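PDB 5N4B: prolyl oligopeptidase from Galerina marginata, which cleaves peptide bonds after prolyl residues and, as both peptidase and macrocyclase, processes precursor peptides in the biosynthesis of the amanitin toxins. Local coordinates for residues T267-F279 against K285-G297. The protein carries 1 engineered substitution. Sequence-based numbering, arbitrary orientation.
Sequences TSEDGKYLYLYQF and KNLLWVAELDEDG
Gln278 sets the NH2 end of its amide over one face of the Trp289 indole, NE2 3.4 Å from CZ2, the amide standing nearly upright at 80° to the ring. An extended chain beyond CG (chi2 -174°) carries it diagonally to this neighbour, past CD1 of Leu287. Leu276 CD2 meets the same indole at CE3, while Trp289 NE1 is hydrogen-bonded to Asn309 OD1 and Tyr253 packs edge-to-face with the indole. The other side of the sheet carries three tyrosines. Tyr273 holds the CG of its neighbour Lys272 over one face and has Ala291 O at its edge; Val290 CG1 presses against its CD1 at 3.4 Å. The other methyl, CG2, reaches the edge of Tyr275, so one valine is forked between two rings. Leu288 CD1 packs on Tyr277 CE1 at 3.7 Å, and the hydroxyl of Tyr277 is hydrogen-bonded to Asp266 OD2 in the neighbouring strand of its own sheet and to Ile317 N in the next sheet. Water links Tyr273 OH to Glu292 OE2. Between these layers the backbones pair antiparallel: Leu274 with Ala291 and Leu276 with Trp289 exchange nearly straight bonds, whereas Gln278 N to Leu287 O, at 3.3 Å, is weak. Strands 273-279 and 287-292 thus form the central hairpin of a four-stranded antiparallel blade, whose tyrosine face packs against strand 315-321 of the following blade, as in the seven-bladed beta-propeller of prolyl oligopeptidases.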
ATOM      1  N   THR A 267     -17.357   9.553 -11.554  1.00 12.95           N
ATOM      2  CA  THR A 267     -18.370   9.932 -12.537  1.00 12.64           C
ATOM      3  C   THR A 267     -19.270   8.734 -12.830  1.00 11.43           C
ATOM      4  O   THR A 267     -18.790   7.613 -13.041  1.00 15.02           O
ATOM      5  CB  THR A 267     -17.764  10.443 -13.824  1.00 12.17           C
ATOM      6  OG1 THR A 267     -16.814   9.461 -14.266  1.00 14.36           O
ATOM      7  CG2 THR A 267     -17.080  11.803 -13.588  1.00 14.09           C
ATOM      8  N   SER A 268     -20.571   8.968 -12.814  1.00 12.21           N
ATOM      9  CA  SER A 268     -21.501   7.881 -13.076  1.00 13.60           C
ATOM     10  C   SER A 268     -21.438   7.431 -14.534  1.00 13.46           C
ATOM     11  O   SER A 268     -21.201   8.225 -15.452  1.00 15.12           O
ATOM     12  CB  SER A 268     -22.915   8.262 -12.679  1.00 14.25           C
ATOM     13  OG  SER A 268     -23.424   9.251 -13.558  1.00 15.52           O
ATOM     14  N   GLU A 269     -21.690   6.139 -14.734  1.00 15.88           N
ATOM     15  CA  GLU A 269     -21.645   5.521 -16.060  1.00 15.58           C
ATOM     16  C   GLU A 269     -22.614   6.150 -17.039  1.00 19.46           C
ATOM     17  O   GLU A 269     -22.305   6.246 -18.241  1.00 19.20           O
ATOM     18  CB  GLU A 269     -21.968   4.028 -15.957  1.00 18.52           C
ATOM     19  CG  GLU A 269     -20.888   3.208 -15.268  1.00 30.27           C
ATOM     20  CD  GLU A 269     -19.532   3.262 -15.984  1.00 36.63           C
ATOM     21  OE1 GLU A 269     -19.500   3.419 -17.231  1.00 31.66           O
ATOM     22  OE2 GLU A 269     -18.498   3.159 -15.276  1.00 39.29           O
ATOM     23  N   ASP A 270     -23.764   6.588 -16.570  1.00 16.22           N
ATOM     24  CA  ASP A 270     -24.790   7.156 -17.419  1.00 18.82           C
ATOM     25  C   ASP A 270     -24.536   8.613 -17.791  1.00 18.76           C
ATOM     26  O   ASP A 270     -25.364   9.186 -18.495  1.00 21.57           O
ATOM     27  CB  ASP A 270     -26.197   6.959 -16.812  1.00 20.80           C
ATOM     28  CG  ASP A 270     -26.400   7.684 -15.494  1.00 21.77           C
ATOM     29  OD1 ASP A 270     -25.499   8.450 -15.087  1.00 21.20           O
ATOM     30  OD2 ASP A 270     -27.472   7.481 -14.863  1.00 20.26           O
ATOM     31  N   GLY A 271     -23.446   9.229 -17.314  1.00 16.91           N
ATOM     32  CA  GLY A 271     -23.165  10.626 -17.596  1.00 20.42           C
ATOM     33  C   GLY A 271     -23.939  11.633 -16.773  1.00 19.72           C
ATOM     34  O   GLY A 271     -23.752  12.845 -16.975  1.00 22.45           O
ATOM     35  N   LYS A 272     -24.770  11.183 -15.820  1.00 18.65           N
ATOM     36  CA  LYS A 272     -25.656  12.088 -15.110  1.00 19.80           C
ATOM     37  C   LYS A 272     -25.014  12.773 -13.909  1.00 18.86           C
ATOM     38  O   LYS A 272     -25.399  13.901 -13.586  1.00 20.62           O
ATOM     39  CB  LYS A 272     -26.885  11.315 -14.664  1.00 27.23           C
ATOM     40  CG  LYS A 272     -27.919  12.140 -13.930  1.00 36.16           C
ATOM     41  CD  LYS A 272     -29.050  11.247 -13.515  1.00 45.66           C
ATOM     42  CE  LYS A 272     -30.255  11.992 -13.011  1.00 46.22           C
ATOM     43  NZ  LYS A 272     -31.032  10.950 -12.347  1.00 41.86           N
ATOM     44  N   TYR A 273     -24.091  12.109 -13.219  1.00 15.43           N
ATOM     45  CA  TYR A 273     -23.601  12.593 -11.940  1.00 14.91           C
ATOM     46  C   TYR A 273     -22.088  12.681 -11.916  1.00 14.13           C
ATOM     47  O   TYR A 273     -21.376  11.862 -12.512  1.00 15.02           O
ATOM     48  CB  TYR A 273     -24.050  11.671 -10.803  1.00 15.74           C
ATOM     49  CG  TYR A 273     -25.512  11.663 -10.536  1.00 17.36           C
ATOM     50  CD1 TYR A 273     -26.168  12.814 -10.147  1.00 18.33           C
ATOM     51  CD2 TYR A 273     -26.218  10.479 -10.608  1.00 20.60           C
ATOM     52  CE1 TYR A 273     -27.502  12.794  -9.842  1.00 18.88           C
ATOM     53  CE2 TYR A 273     -27.584  10.440 -10.335  1.00 24.78           C
ATOM     54  CZ  TYR A 273     -28.215  11.624  -9.962  1.00 20.54           C
ATOM     55  OH  TYR A 273     -29.562  11.568  -9.656  1.00 23.94           O
ATOM     56  N   LEU A 274     -21.635  13.699 -11.219  1.00 14.45           N
ATOM     57  CA  LEU A 274     -20.263  13.863 -10.764  1.00 13.91           C
ATOM     58  C   LEU A 274     -20.284  13.830  -9.243  1.00 12.44           C
ATOM     59  O   LEU A 274     -21.023  14.583  -8.600  1.00 13.97           O
ATOM     60  CB  LEU A 274     -19.714  15.203 -11.252  1.00 16.54           C
ATOM     61  CG  LEU A 274     -18.361  15.659 -10.709  1.00 16.97           C
ATOM     62  CD1 LEU A 274     -17.298  14.738 -11.144  1.00 20.86           C
ATOM     63  CD2 LEU A 274     -18.094  17.090 -11.198  1.00 21.37           C
ATOM     64  N   TYR A 275     -19.417  13.030  -8.665  1.00 11.53           N
ATOM     65  CA  TYR A 275     -19.320  12.899  -7.233  1.00 11.28           C
ATOM     66  C   TYR A 275     -18.019  13.478  -6.724  1.00 13.42           C
ATOM     67  O   TYR A 275     -16.953  13.281  -7.337  1.00 14.14           O
ATOM     68  CB  TYR A 275     -19.374  11.432  -6.873  1.00 13.89           C
ATOM     69  CG  TYR A 275     -20.566  10.665  -7.400  1.00 12.83           C
ATOM     70  CD1 TYR A 275     -21.844  10.801  -6.834  1.00 14.52           C
ATOM     71  CD2 TYR A 275     -20.451   9.779  -8.465  1.00 12.63           C
ATOM     72  CE1 TYR A 275     -22.914  10.088  -7.303  1.00 15.86           C
ATOM     73  CE2 TYR A 275     -21.554   9.050  -8.914  1.00 12.63           C
ATOM     74  CZ  TYR A 275     -22.773   9.225  -8.318  1.00 13.53           C
ATOM     75  OH  TYR A 275     -23.823   8.479  -8.795  1.00 15.97           O
ATOM     76  N   LEU A 276     -18.096  14.183  -5.581  1.00 13.70           N
ATOM     77  CA  LEU A 276     -16.924  14.728  -4.907  1.00 12.64           C
ATOM     78  C   LEU A 276     -16.827  14.159  -3.517  1.00 12.93           C
ATOM     79  O   LEU A 276     -17.787  14.233  -2.739  1.00 13.30           O
ATOM     80  CB  LEU A 276     -17.032  16.242  -4.803  1.00 14.53           C
ATOM     81  CG  LEU A 276     -15.876  16.972  -4.082  1.00 15.12           C
ATOM     82  CD1 LEU A 276     -14.633  17.012  -4.906  1.00 14.63           C
ATOM     83  CD2 LEU A 276     -16.312  18.396  -3.682  1.00 17.74           C
ATOM     84  N   TYR A 277     -15.673  13.598  -3.218  1.00 11.16           N
ATOM     85  CA  TYR A 277     -15.342  13.121  -1.894  1.00 10.66           C
ATOM     86  C   TYR A 277     -14.356  14.103  -1.262  1.00 13.08           C
ATOM     87  O   TYR A 277     -13.491  14.675  -1.946  1.00 12.43           O
ATOM     88  CB  TYR A 277     -14.643  11.772  -1.945  1.00 11.48           C
ATOM     89  CG  TYR A 277     -15.362  10.679  -2.719  1.00 11.36           C
ATOM     90  CD1 TYR A 277     -16.552  10.161  -2.312  1.00 12.38           C
ATOM     91  CD2 TYR A 277     -14.776  10.128  -3.824  1.00 13.63           C
ATOM     92  CE1 TYR A 277     -17.172   9.169  -3.030  1.00 13.11           C
ATOM     93  CE2 TYR A 277     -15.397   9.124  -4.540  1.00 12.02           C
ATOM     94  CZ  TYR A 277     -16.587   8.637  -4.122  1.00 11.88           C
ATOM     95  OH  TYR A 277     -17.185   7.580  -4.815  1.00 14.14           O
ATOM     96  N   GLN A 278     -14.500  14.339   0.033  1.00 13.04           N
ATOM     97  CA  GLN A 278     -13.552  15.134   0.811  1.00 11.96           C
ATOM     98  C   GLN A 278     -13.075  14.376   2.036  1.00 12.91           C
ATOM     99  O   GLN A 278     -13.868  13.727   2.729  1.00 13.22           O
ATOM    100  CB  GLN A 278     -14.139  16.455   1.278  1.00 14.52           C
ATOM    101  CG  GLN A 278     -14.854  17.218   0.144  1.00 15.34           C
ATOM    102  CD  GLN A 278     -15.316  18.593   0.520  1.00 16.50           C
ATOM    103  OE1 GLN A 278     -14.636  19.334   1.249  1.00 18.06           O
ATOM    104  NE2 GLN A 278     -16.491  18.943   0.029  1.00 17.96           N
ATOM    105  N   PHE A 279     -11.778  14.489   2.300  1.00 14.76           N
ATOM    106  CA  PHE A 279     -11.104  13.787   3.386  1.00 13.93           C
ATOM    107  C   PHE A 279     -10.333  14.800   4.208  1.00 14.23           C
ATOM    108  O   PHE A 279      -9.590  15.621   3.647  1.00 17.84           O
ATOM    109  CB  PHE A 279     -10.127  12.724   2.864  1.00 13.97           C
ATOM    110  CG  PHE A 279     -10.723  11.795   1.837  1.00 14.45           C
ATOM    111  CD1 PHE A 279     -10.671  12.135   0.492  1.00 14.51           C
ATOM    112  CD2 PHE A 279     -11.338  10.611   2.208  1.00 16.05           C
ATOM    113  CE1 PHE A 279     -11.223  11.281  -0.492  1.00 16.41           C
ATOM    114  CE2 PHE A 279     -11.919   9.776   1.219  1.00 14.14           C
ATOM    115  CZ  PHE A 279     -11.858  10.113  -0.088  1.00 14.94           C
ATOM    116  N   LYS A 285     -13.278   8.464   7.069  1.00 17.72           N
ATOM    117  CA  LYS A 285     -14.480   9.272   7.059  1.00 15.50           C
ATOM    118  C   LYS A 285     -14.383  10.272   5.929  1.00 15.36           C
ATOM    119  O   LYS A 285     -13.378  10.800   5.707  1.00 16.81           O
ATOM    120  CB  LYS A 285     -14.720   9.990   8.378  1.00 19.10           C
ATOM    121  CG  LYS A 285     -14.886   9.115   9.606  1.00 19.21           C
ATOM    122  CD  LYS A 285     -15.016   9.971  10.862  1.00 22.68           C
ATOM    123  CE  LYS A 285     -15.302   9.139  12.082  1.00 36.75           C
ATOM    124  NZ  LYS A 285     -14.149   8.389  12.607  1.00 48.39           N
ATOM    125  N   ASN A 286     -15.475  10.454   5.216  1.00 13.45           N
ATOM    126  CA  ASN A 286     -15.495  11.387   4.136  1.00 14.46           C
ATOM    127  C   ASN A 286     -16.822  12.059   3.873  1.00 13.21           C
ATOM    128  O   ASN A 286     -17.833  11.575   4.142  1.00 14.11           O
ATOM    129  CB  ASN A 286     -14.948  10.750   2.819  1.00 12.85           C
ATOM    130  CG  ASN A 286     -15.846   9.682   2.204  1.00 12.73           C
ATOM    131  OD1 ASN A 286     -16.593   9.901   1.277  1.00 14.05           O
ATOM    132  ND2 ASN A 286     -15.734   8.584   2.717  1.00 12.37           N
ATOM    133  N   LEU A 287     -16.732  13.229   3.283  1.00 13.87           N
ATOM    134  CA  LEU A 287     -17.901  13.892   2.759  1.00 14.04           C
ATOM    135  C   LEU A 287     -18.204  13.360   1.358  1.00 13.37           C
ATOM    136  O   LEU A 287     -17.354  12.777   0.669  1.00 13.00           O
ATOM    137  CB  LEU A 287     -17.700  15.424   2.679  1.00 16.04           C
ATOM    138  CG  LEU A 287     -17.212  16.071   3.969  1.00 16.54           C
ATOM    139  CD1 LEU A 287     -17.177  17.579   3.810  1.00 16.79           C
ATOM    140  CD2 LEU A 287     -18.011  15.697   5.159  1.00 18.34           C
ATOM    141  N   LEU A 288     -19.432  13.555   0.928  1.00 13.18           N
ATOM    142  CA  LEU A 288     -19.872  13.118  -0.389  1.00 13.46           C
ATOM    143  C   LEU A 288     -20.886  14.126  -0.907  1.00 14.35           C
ATOM    144  O   LEU A 288     -21.976  14.278  -0.339  1.00 15.45           O
ATOM    145  CB  LEU A 288     -20.494  11.716  -0.327  1.00 16.09           C
ATOM    146  CG  LEU A 288     -21.254  11.261  -1.589  1.00 17.62           C
ATOM    147  CD1 LEU A 288     -20.301  11.090  -2.688  1.00 20.07           C
ATOM    148  CD2 LEU A 288     -22.052  10.000  -1.311  1.00 21.82           C
ATOM    149  N   TRP A 289     -20.498  14.839  -1.962  1.00 13.19           N
ATOM    150  CA  TRP A 289     -21.369  15.802  -2.622  1.00 14.07           C
ATOM    151  C   TRP A 289     -21.629  15.320  -4.041  1.00 14.42           C
ATOM    152  O   TRP A 289     -20.799  14.595  -4.642  1.00 14.79           O
ATOM    153  CB  TRP A 289     -20.781  17.221  -2.640  1.00 15.63           C
ATOM    154  CG  TRP A 289     -20.554  17.874  -1.296  1.00 15.56           C
ATOM    155  CD1 TRP A 289     -20.884  17.409  -0.066  1.00 16.59           C
ATOM    156  CD2 TRP A 289     -19.928  19.140  -1.099  1.00 16.98           C
ATOM    157  NE1 TRP A 289     -20.487  18.312   0.901  1.00 17.69           N
ATOM    158  CE2 TRP A 289     -19.914  19.389   0.286  1.00 19.08           C
ATOM    159  CE3 TRP A 289     -19.373  20.078  -1.971  1.00 18.52           C
ATOM    160  CZ2 TRP A 289     -19.378  20.545   0.824  1.00 20.43           C
ATOM    161  CZ3 TRP A 289     -18.807  21.236  -1.432  1.00 19.86           C
ATOM    162  CH2 TRP A 289     -18.855  21.459  -0.048  1.00 20.79           C
ATOM    163  N   VAL A 290     -22.789  15.687  -4.586  1.00 15.57           N
ATOM    164  CA  VAL A 290     -23.244  15.185  -5.870  1.00 14.49           C
ATOM    165  C   VAL A 290     -23.656  16.341  -6.747  1.00 16.68           C
ATOM    166  O   VAL A 290     -24.494  17.146  -6.345  1.00 17.49           O
ATOM    167  CB  VAL A 290     -24.444  14.231  -5.699  1.00 16.69           C
ATOM    168  CG1 VAL A 290     -24.894  13.693  -7.075  1.00 16.69           C
ATOM    169  CG2 VAL A 290     -24.106  13.084  -4.756  1.00 20.17           C
ATOM    170  N   ALA A 291     -23.141  16.385  -7.954  1.00 16.64           N
ATOM    171  CA  ALA A 291     -23.529  17.361  -8.962  1.00 16.91           C
ATOM    172  C   ALA A 291     -24.193  16.652 -10.126  1.00 16.52           C
ATOM    173  O   ALA A 291     -23.775  15.560 -10.539  1.00 17.38           O
ATOM    174  CB  ALA A 291     -22.348  18.156  -9.510  1.00 17.89           C
ATOM    175  N   GLU A 292     -25.181  17.294 -10.714  1.00 21.94           N
ATOM    176  CA  GLU A 292     -25.776  16.835 -11.955  1.00 21.87           C
ATOM    177  C   GLU A 292     -25.013  17.443 -13.127  1.00 22.79           C
ATOM    178  O   GLU A 292     -24.775  18.663 -13.170  1.00 27.09           O
ATOM    179  CB  GLU A 292     -27.241  17.255 -11.993  1.00 24.84           C
ATOM    180  CG  GLU A 292     -28.105  16.541 -10.982  1.00 26.54           C
ATOM    181  CD  GLU A 292     -29.566  16.852 -11.151  1.00 44.60           C
ATOM    182  OE1 GLU A 292     -29.867  17.951 -11.653  1.00 51.27           O
ATOM    183  OE2 GLU A 292     -30.398  16.001 -10.796  1.00 42.62           O
ATOM    184  N   LEU A 293     -24.605  16.596 -14.064  1.00 21.73           N
ATOM    185  CA  LEU A 293     -23.951  17.004 -15.298  1.00 22.96           C
ATOM    186  C   LEU A 293     -24.978  17.025 -16.409  1.00 26.75           C
ATOM    187  O   LEU A 293     -25.763  16.079 -16.551  1.00 32.42           O
ATOM    188  CB  LEU A 293     -22.877  15.989 -15.694  1.00 22.98           C
ATOM    189  CG  LEU A 293     -21.698  15.842 -14.756  1.00 23.01           C
ATOM    190  CD1 LEU A 293     -20.816  14.689 -15.179  1.00 24.63           C
ATOM    191  CD2 LEU A 293     -20.923  17.117 -14.634  1.00 26.84           C
ATOM    192  N   ASP A 294     -24.935  18.062 -17.240  1.00 35.57           N
ATOM    193  CA  ASP A 294     -25.787  18.035 -18.422  1.00 41.75           C
ATOM    194  C   ASP A 294     -24.955  17.428 -19.550  1.00 42.74           C
ATOM    195  O   ASP A 294     -23.784  17.077 -19.358  1.00 37.35           O
ATOM    196  CB  ASP A 294     -26.377  19.416 -18.749  1.00 46.85           C
ATOM    197  CG  ASP A 294     -25.319  20.465 -19.049  1.00 51.15           C
ATOM    198  OD1 ASP A 294     -24.260  20.114 -19.590  1.00 50.73           O
ATOM    199  OD2 ASP A 294     -25.574  21.661 -18.789  1.00 57.89           O
ATOM    200  N   GLU A 295     -25.555  17.251 -20.731  1.00 45.48           N
ATOM    201  CA  GLU A 295     -24.859  16.469 -21.755  1.00 49.48           C
ATOM    202  C   GLU A 295     -23.578  17.137 -22.256  1.00 46.29           C
ATOM    203  O   GLU A 295     -22.730  16.453 -22.844  1.00 45.61           O
ATOM    204  CB  GLU A 295     -25.786  16.083 -22.921  1.00 57.86           C
ATOM    205  CG  GLU A 295     -26.913  15.131 -22.503  1.00 66.62           C
ATOM    206  CD  GLU A 295     -28.038  15.033 -23.539  1.00 74.33           C
ATOM    207  OE1 GLU A 295     -27.810  15.417 -24.709  1.00 73.97           O
ATOM    208  OE2 GLU A 295     -29.173  14.651 -23.160  1.00 74.11           O
ATOM    209  N   ASP A 296     -23.419  18.445 -22.030  1.00 40.61           N
ATOM    210  CA  ASP A 296     -22.179  19.170 -22.300  1.00 42.02           C
ATOM    211  C   ASP A 296     -21.038  18.853 -21.326  1.00 40.82           C
ATOM    212  O   ASP A 296     -19.892  19.219 -21.616  1.00 46.60           O
ATOM    213  CB  ASP A 296     -22.467  20.670 -22.224  1.00 46.45           C
ATOM    214  CG  ASP A 296     -23.443  21.116 -23.276  1.00 58.19           C
ATOM    215  OD1 ASP A 296     -23.431  20.498 -24.358  1.00 55.20           O
ATOM    216  OD2 ASP A 296     -24.238  22.050 -23.017  1.00 65.17           O
ATOM    217  N   GLY A 297     -21.302  18.177 -20.208  1.00 36.41           N
ATOM    218  CA  GLY A 297     -20.225  17.797 -19.294  1.00 34.99           C
ATOM    219  C   GLY A 297     -19.767  18.902 -18.345  1.00 35.82           C
ATOM    220  O   GLY A 297     -20.496  19.848 -18.028  1.00 33.93           O
TER
HETATM  221  O   HOH W   1     -22.678  14.361 -18.920  1.00 22.96           O
HETATM  222  O   HOH W   2     -27.749  15.053 -14.739  1.00 29.00           O
HETATM  223  O   HOH W   3     -30.551  13.932  -8.956  1.00 18.96           O